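Local coordinates for protein beta-1,4-mannanase (Caldicellulosiruptor saccharolyticus, PDB 1PMH) that binds mannooligosaccharides such as mannohexaose, and probably mannan, through a family 27 carbohydrate-binding module, probably keeping the enzyme's mannan-hydrolysing domain close to its substrate, at residues 79-92 and 172-185. Residues are numbered along the deposited sequence; the frame is centred on the assembly and turned at random. Where two conformers were deposited one is given.
Sequences FTGYKSVEFEMFIP and PIYLDNVRIRPEDA. With CA (calcium ion), chain C.
Antiparallel strands 84-92 and 172-181 pair edge to edge within one sheet of the jellyroll beta-sandwich, backbone bonds running from Ser-84 and Arg-181 to Phe-90 and Tyr-174. Two bulges interrupt the ladder. At a classic bulge the carbonyl O of Arg-181 accepts both Lys-83 N (2.8 Å) and Ser-84 N (3.2 Å); a second shifts the register by one around Asn-177, whose phi and psi (50°, 51°) lie in the left-handed helical region. In the conformer given, Asn-177 ND2 makes a nearly straight bond to Glu-88 OE2 (2.8 Å), arriving from above the carboxylate plane.

On the same face Glu-86 reaches out with CG anti to its nitrogen (chi1 -172°) to two arginines. Arg-181 NH1 meets Glu-86 OE1 on the syn side at 2.7 Å. Arg-179 NH2 meets Glu-86 OE2 at 3.0 Å from above the carboxylate plane, and His-141 also bonds to OE2. The guanidinium groups lie face over face, their charges probably offset by Glu-86 and by Glu-183, which meets Arg-181 through charge alone. With alanine replacing Glu-86, both guanidinium groups would probably lose this carboxylate and turn more freely, and His-141 its acceptor. Near the chain end Ser-84 OG donates to Glu-183 O (2.7 Å).

Asp-176 chelates a calcium ion through OD1 and OD2, the site being completed by Asp-10, Glu-12, Asn-44, Tyr-46 and a water. On the other face Met-89 CG packs on Ile-173 CG2; there Leu-175 and Met-89 also touch strand 153-165 of the second sheet. Strand 135-145 flanks 84-92 on its far edge, and strand 47-53 pairs with 172-181.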
loop_
_atom_site.group_PDB
_atom_site.type_symbol
_atom_site.label_atom_id
_atom_site.label_comp_id
_atom_site.label_asym_id
_atom_site.label_seq_id
_atom_site.Cartn_x
_atom_site.Cartn_y
_atom_site.Cartn_z
ATOM N N PHE A 79 18.495 0.971 6.886
ATOM C CA PHE A 79 17.649 -0.158 7.249
ATOM C C PHE A 79 18.309 -1.160 8.194
ATOM O O PHE A 79 17.714 -2.190 8.470
ATOM C CB PHE A 79 17.091 -0.863 6.009
ATOM C CG PHE A 79 16.131 -0.054 5.188
ATOM C CD1 PHE A 79 14.787 -0.032 5.488
ATOM C CD2 PHE A 79 16.556 0.686 4.089
ATOM C CE1 PHE A 79 13.919 0.702 4.718
ATOM C CE2 PHE A 79 15.674 1.438 3.311
ATOM C CZ PHE A 79 14.351 1.446 3.659
ATOM N N THR A 80 19.527 -0.889 8.653
ATOM C CA THR A 80 20.136 -1.724 9.674
ATOM C C THR A 80 19.173 -1.931 10.835
ATOM O O THR A 80 18.640 -0.968 11.388
ATOM C CB THR A 80 21.461 -1.120 10.173
ATOM O OG1 THR A 80 22.364 -0.960 9.061
ATOM C CG2 THR A 80 22.189 -2.028 11.175
ATOM N N GLY A 81 18.949 -3.187 11.186
ATOM C CA GLY A 81 18.054 -3.501 12.286
ATOM C C GLY A 81 16.586 -3.518 11.966
ATOM O O GLY A 81 15.789 -3.903 12.819
ATOM N N TYR A 82 16.215 -3.150 10.747
ATOM C CA TYR A 82 14.818 -3.272 10.324
ATOM C C TYR A 82 14.678 -4.576 9.559
ATOM O O TYR A 82 15.517 -4.913 8.736
ATOM C CB TYR A 82 14.399 -2.076 9.456
ATOM C CG TYR A 82 14.366 -0.756 10.223
ATOM C CD1 TYR A 82 15.498 0.039 10.366
ATOM C CD2 TYR A 82 13.204 -0.278 10.798
ATOM C CE1 TYR A 82 15.465 1.234 11.050
ATOM C CE2 TYR A 82 13.143 0.932 11.491
ATOM C CZ TYR A 82 14.277 1.670 11.633
ATOM O OH TYR A 82 14.266 2.877 12.297
ATOM N N LYS A 83 13.598 -5.315 9.836
ATOM C CA LYS A 83 13.428 -6.669 9.331
ATOM C C LYS A 83 12.150 -6.893 8.556
ATOM O O LYS A 83 12.038 -7.918 7.895
ATOM C CB LYS A 83 13.569 -7.731 10.438
ATOM C CG LYS A 83 14.911 -7.635 11.164
ATOM C CD LYS A 83 15.086 -8.830 12.062
ATOM C CE LYS A 83 16.440 -8.826 12.719
ATOM N NZ LYS A 83 16.719 -10.069 13.446
ATOM N N SER A 84 11.200 -5.954 8.596
ATOM C CA SER A 84 9.954 -6.150 7.888
ATOM C C SER A 84 9.316 -4.825 7.505
ATOM O O SER A 84 9.562 -3.796 8.124
ATOM C CB SER A 84 8.958 -6.993 8.717
ATOM O OG SER A 84 8.527 -6.343 9.886
ATOM N N VAL A 85 8.461 -4.896 6.502
ATOM C CA VAL A 85 7.500 -3.827 6.146
ATOM C C VAL A 85 6.106 -4.425 6.263
ATOM O O VAL A 85 5.826 -5.435 5.649
ATOM C CB VAL A 85 7.743 -3.280 4.723
ATOM C CG1 VAL A 85 6.647 -2.261 4.386
ATOM C CG2 VAL A 85 9.142 -2.624 4.671
ATOM N N GLU A 86 5.285 -3.791 7.076
ATOM C CA GLU A 86 3.943 -4.227 7.369
ATOM C C GLU A 86 2.945 -3.199 6.860
ATOM O O GLU A 86 3.257 -2.004 6.785
ATOM C CB GLU A 86 3.788 -4.350 8.889
ATOM C CG GLU A 86 2.492 -4.989 9.334
ATOM C CD GLU A 86 2.524 -5.295 10.805
ATOM O OE1 GLU A 86 3.628 -5.681 11.293
ATOM O OE2 GLU A 86 1.439 -5.234 11.434
ATOM N N PHE A 87 1.746 -3.610 6.493
ATOM C CA PHE A 87 0.716 -2.693 6.012
ATOM C C PHE A 87 -0.647 -3.331 6.169
ATOM O O PHE A 87 -0.766 -4.563 6.279
ATOM C CB PHE A 87 0.968 -2.333 4.544
ATOM C CG PHE A 87 0.801 -3.512 3.635
ATOM C CD1 PHE A 87 -0.460 -3.819 3.113
ATOM C CD2 PHE A 87 1.847 -4.388 3.416
ATOM C CE1 PHE A 87 -0.662 -4.976 2.423
ATOM C CE2 PHE A 87 1.628 -5.569 2.685
ATOM C CZ PHE A 87 0.386 -5.835 2.185
ATOM N N GLU A 88 -1.678 -2.474 6.130
ATOM C CA GLU A 88 -3.064 -2.899 6.038
ATOM C C GLU A 88 -3.660 -2.243 4.801
ATOM O O GLU A 88 -3.491 -1.054 4.570
ATOM C CB GLU A 88 -3.856 -2.468 7.292
ATOM C CG GLU A 88 -3.353 -3.089 8.588
ATOM C CD GLU A 88 -4.132 -2.674 9.827
ATOM O OE1 GLU A 88 -5.307 -3.037 9.887
ATOM O OE2 GLU A 88 -3.537 -2.073 10.755
HETATM N N MSE A 89 -4.429 -3.039 4.078
HETATM C CA MSE A 89 -5.094 -2.619 2.850
HETATM C C MSE A 89 -6.557 -2.964 2.953
HETATM O O MSE A 89 -6.898 -4.056 3.403
HETATM C CB MSE A 89 -4.414 -3.350 1.712
HETATM C CG MSE A 89 -4.938 -3.048 0.381
HETATM SE SE MSE A 89 -4.102 -4.185 -0.976
HETATM C CE MSE A 89 -2.478 -3.844 -0.685
ATOM N N PHE A 90 -7.431 -2.053 2.513
ATOM C CA PHE A 90 -8.872 -2.176 2.677
ATOM C C PHE A 90 -9.541 -1.927 1.329
ATOM O O PHE A 90 -9.299 -0.887 0.725
ATOM C CB PHE A 90 -9.442 -1.154 3.688
ATOM C CG PHE A 90 -8.743 -1.158 5.030
ATOM C CD1 PHE A 90 -7.519 -0.579 5.198
ATOM C CD2 PHE A 90 -9.358 -1.726 6.119
ATOM C CE1 PHE A 90 -6.857 -0.623 6.399
ATOM C CE2 PHE A 90 -8.700 -1.772 7.342
ATOM C CZ PHE A 90 -7.448 -1.230 7.453
ATOM N N ILE A 91 -10.452 -2.804 0.934
ATOM C CA ILE A 91 -11.209 -2.598 -0.301
ATOM C C ILE A 91 -12.677 -2.827 0.049
ATOM O O ILE A 91 -13.018 -3.871 0.586
ATOM C CB ILE A 91 -10.794 -3.553 -1.443
ATOM C CG1 ILE A 91 -9.269 -3.677 -1.571
ATOM C CG2 ILE A 91 -11.421 -3.058 -2.723
ATOM C CD1 ILE A 91 -8.625 -4.841 -0.833
ATOM N N PRO A 92 -13.572 -1.878 -0.268
ATOM C CA PRO A 92 -15.020 -2.074 -0.009
ATOM C C PRO A 92 -15.459 -3.437 -0.559
ATOM O O PRO A 92 -15.356 -3.708 -1.750
ATOM C CB PRO A 92 -15.655 -0.921 -0.764
ATOM C CG PRO A 92 -14.654 0.102 -0.807
ATOM C CD PRO A 92 -13.332 -0.547 -0.864
ATOM N N PRO A 172 -12.399 3.030 -4.348
ATOM C CA PRO A 172 -11.234 3.218 -3.491
ATOM C C PRO A 172 -10.556 1.928 -3.066
ATOM O O PRO A 172 -11.197 0.881 -2.916
ATOM C CB PRO A 172 -11.821 3.949 -2.301
ATOM C CG PRO A 172 -13.224 3.467 -2.203
ATOM C CD PRO A 172 -13.670 3.298 -3.636
ATOM N N ILE A 173 -9.252 2.046 -2.829
ATOM C CA ILE A 173 -8.467 1.091 -2.067
ATOM C C ILE A 173 -7.783 1.949 -1.009
ATOM O O ILE A 173 -7.237 3.005 -1.330
ATOM C CB ILE A 173 -7.427 0.378 -2.925
ATOM C CG1 ILE A 173 -8.085 -0.482 -4.000
ATOM C CG2 ILE A 173 -6.493 -0.485 -2.038
ATOM C CD1 ILE A 173 -7.159 -1.196 -4.966
ATOM N N TYR A 174 -7.821 1.516 0.246
ATOM C CA TYR A 174 -7.203 2.284 1.315
ATOM C C TYR A 174 -5.971 1.559 1.820
ATOM O O TYR A 174 -5.928 0.333 1.908
ATOM C CB TYR A 174 -8.152 2.530 2.486
ATOM C CG TYR A 174 -9.470 3.161 2.142
ATOM C CD1 TYR A 174 -10.515 2.414 1.617
ATOM C CD2 TYR A 174 -9.711 4.524 2.389
ATOM C CE1 TYR A 174 -11.760 2.999 1.324
ATOM C CE2 TYR A 174 -10.942 5.097 2.063
ATOM C CZ TYR A 174 -11.957 4.351 1.538
ATOM O OH TYR A 174 -13.191 4.872 1.241
ATOM N N LEU A 175 -4.982 2.333 2.199
ATOM C CA LEU A 175 -3.819 1.853 2.917
ATOM C C LEU A 175 -3.769 2.517 4.276
ATOM O O LEU A 175 -4.094 3.695 4.437
ATOM C CB LEU A 175 -2.521 2.152 2.204
ATOM C CG LEU A 175 -2.237 1.393 0.961
ATOM C CD1 LEU A 175 -0.949 1.926 0.329
ATOM C CD2 LEU A 175 -2.082 -0.097 1.236
ATOM N N ASP A 176 -3.320 1.772 5.272
ATOM C CA ASP A 176 -3.090 2.363 6.597
ATOM C C ASP A 176 -1.996 1.561 7.285
ATOM O O ASP A 176 -1.676 0.425 6.923
ATOM C CB ASP A 176 -4.373 2.382 7.435
ATOM C CG ASP A 176 -4.432 3.459 8.506
ATOM O OD1 ASP A 176 -3.453 4.199 8.690
ATOM O OD2 ASP A 176 -5.456 3.569 9.184
ATOM N N ASN A 177 -1.472 2.176 8.345
ATOM C CA ASN A 177 -0.534 1.479 9.233
ATOM C C ASN A 177 0.590 0.809 8.458
ATOM O O ASN A 177 0.923 -0.366 8.673
ATOM C CB ASN A 177 -1.285 0.515 10.128
ATOM C CG ASN A 177 -2.212 1.249 11.071
ATOM O OD1 ASN A 177 -1.937 2.380 11.474
ATOM N ND2 ASN A 177 -3.306 0.634 11.436
ATOM N N VAL A 178 1.199 1.613 7.592
ATOM C CA VAL A 178 2.397 1.138 6.890
ATOM C C VAL A 178 3.555 1.364 7.843
ATOM O O VAL A 178 3.803 2.483 8.235
ATOM C CB VAL A 178 2.567 1.908 5.576
ATOM C CG1 VAL A 178 3.891 1.511 4.920
ATOM C CG2 VAL A 178 1.354 1.668 4.647
ATOM N N ARG A 179 4.246 0.292 8.213
ATOM C CA ARG A 179 5.286 0.362 9.219
ATOM C C ARG A 179 6.547 -0.325 8.726
ATOM O O ARG A 179 6.504 -1.432 8.169
ATOM C CB ARG A 179 4.849 -0.293 10.539
ATOM C CG ARG A 179 3.647 0.407 11.152
ATOM C CD ARG A 179 3.413 -0.000 12.565
ATOM N NE ARG A 179 2.849 -1.340 12.545
ATOM C CZ ARG A 179 2.611 -2.020 13.664
ATOM N NH1 ARG A 179 2.990 -1.540 14.838
ATOM N NH2 ARG A 179 2.054 -3.219 13.577
ATOM N N ILE A 180 7.703 0.311 8.949
ATOM C CA ILE A 180 9.021 -0.288 8.723
ATOM C C ILE A 180 9.517 -0.623 10.121
ATOM O O ILE A 180 9.679 0.270 10.961
ATOM C CB ILE A 180 9.923 0.683 7.950
ATOM C CG1 ILE A 180 9.285 1.123 6.616
ATOM C CG2 ILE A 180 11.345 0.090 7.843
ATOM C CD1 ILE A 180 10.095 2.262 5.993
ATOM N N ARG A 181 9.692 -1.927 10.368
ATOM C CA ARG A 181 9.709 -2.463 11.725
ATOM C C ARG A 181 10.962 -3.297 11.974
ATOM O O ARG A 181 11.388 -4.023 11.086
ATOM C CB ARG A 181 8.490 -3.353 12.011
ATOM C CG ARG A 181 7.152 -2.707 11.783
ATOM C CD ARG A 181 5.994 -3.593 12.194
ATOM N NE ARG A 181 5.854 -3.595 13.647
ATOM C CZ ARG A 181 5.234 -4.510 14.383
ATOM N NH1 ARG A 181 4.695 -5.564 13.818
ATOM N NH2 ARG A 181 5.250 -4.413 15.706
ATOM N N PRO A 182 11.480 -3.271 13.191
ATOM C CA PRO A 182 12.491 -4.279 13.576
ATOM C C PRO A 182 11.963 -5.705 13.712
ATOM O O PRO A 182 12.716 -6.697 13.681
ATOM C CB PRO A 182 13.038 -3.735 14.894
ATOM C CG PRO A 182 11.866 -2.945 15.495
ATOM C CD PRO A 182 11.215 -2.315 14.279
ATOM N N GLU A 183 10.648 -5.845 13.866
ATOM C CA GLU A 183 10.054 -7.160 14.020
ATOM C C GLU A 183 10.271 -8.048 12.801
ATOM O O GLU A 183 10.131 -7.590 11.664
ATOM C CB GLU A 183 8.553 -7.012 14.310
ATOM C CG GLU A 183 8.194 -6.550 15.710
ATOM C CD GLU A 183 8.475 -5.107 16.053
ATOM O OE1 GLU A 183 8.705 -4.261 15.167
ATOM O OE2 GLU A 183 8.510 -4.845 17.271
ATOM N N ASP A 184 10.568 -9.331 13.018
ATOM C CA ASP A 184 10.743 -10.265 11.931
ATOM C C ASP A 184 9.422 -10.486 11.220
ATOM O O ASP A 184 8.379 -10.479 11.841
ATOM C CB ASP A 184 11.186 -11.616 12.520
ATOM C CG ASP A 184 12.442 -11.526 13.372
ATOM O OD1 ASP A 184 12.420 -10.911 14.478
ATOM O OD2 ASP A 184 13.501 -12.036 12.899
ATOM N N ALA A 185 9.472 -10.697 9.913
ATOM C CA ALA A 185 8.293 -11.102 9.172
ATOM C C ALA A 185 7.979 -12.584 9.376
ATOM O O ALA A 185 8.879 -13.385 9.675
ATOM C CB ALA A 185 8.455 -10.808 7.697
ATOM O OXT ALA A 185 6.811 -12.936 9.164
HETATM CA CA CA C . -4.575 5.645 10.377
HETATM O O HOH W 1 12.101 -10.613 8.639
HETATM O O HOH W 2 14.732 -9.991 15.442
HETATM O O HOH W 3 -3.581 4.415 12.077
#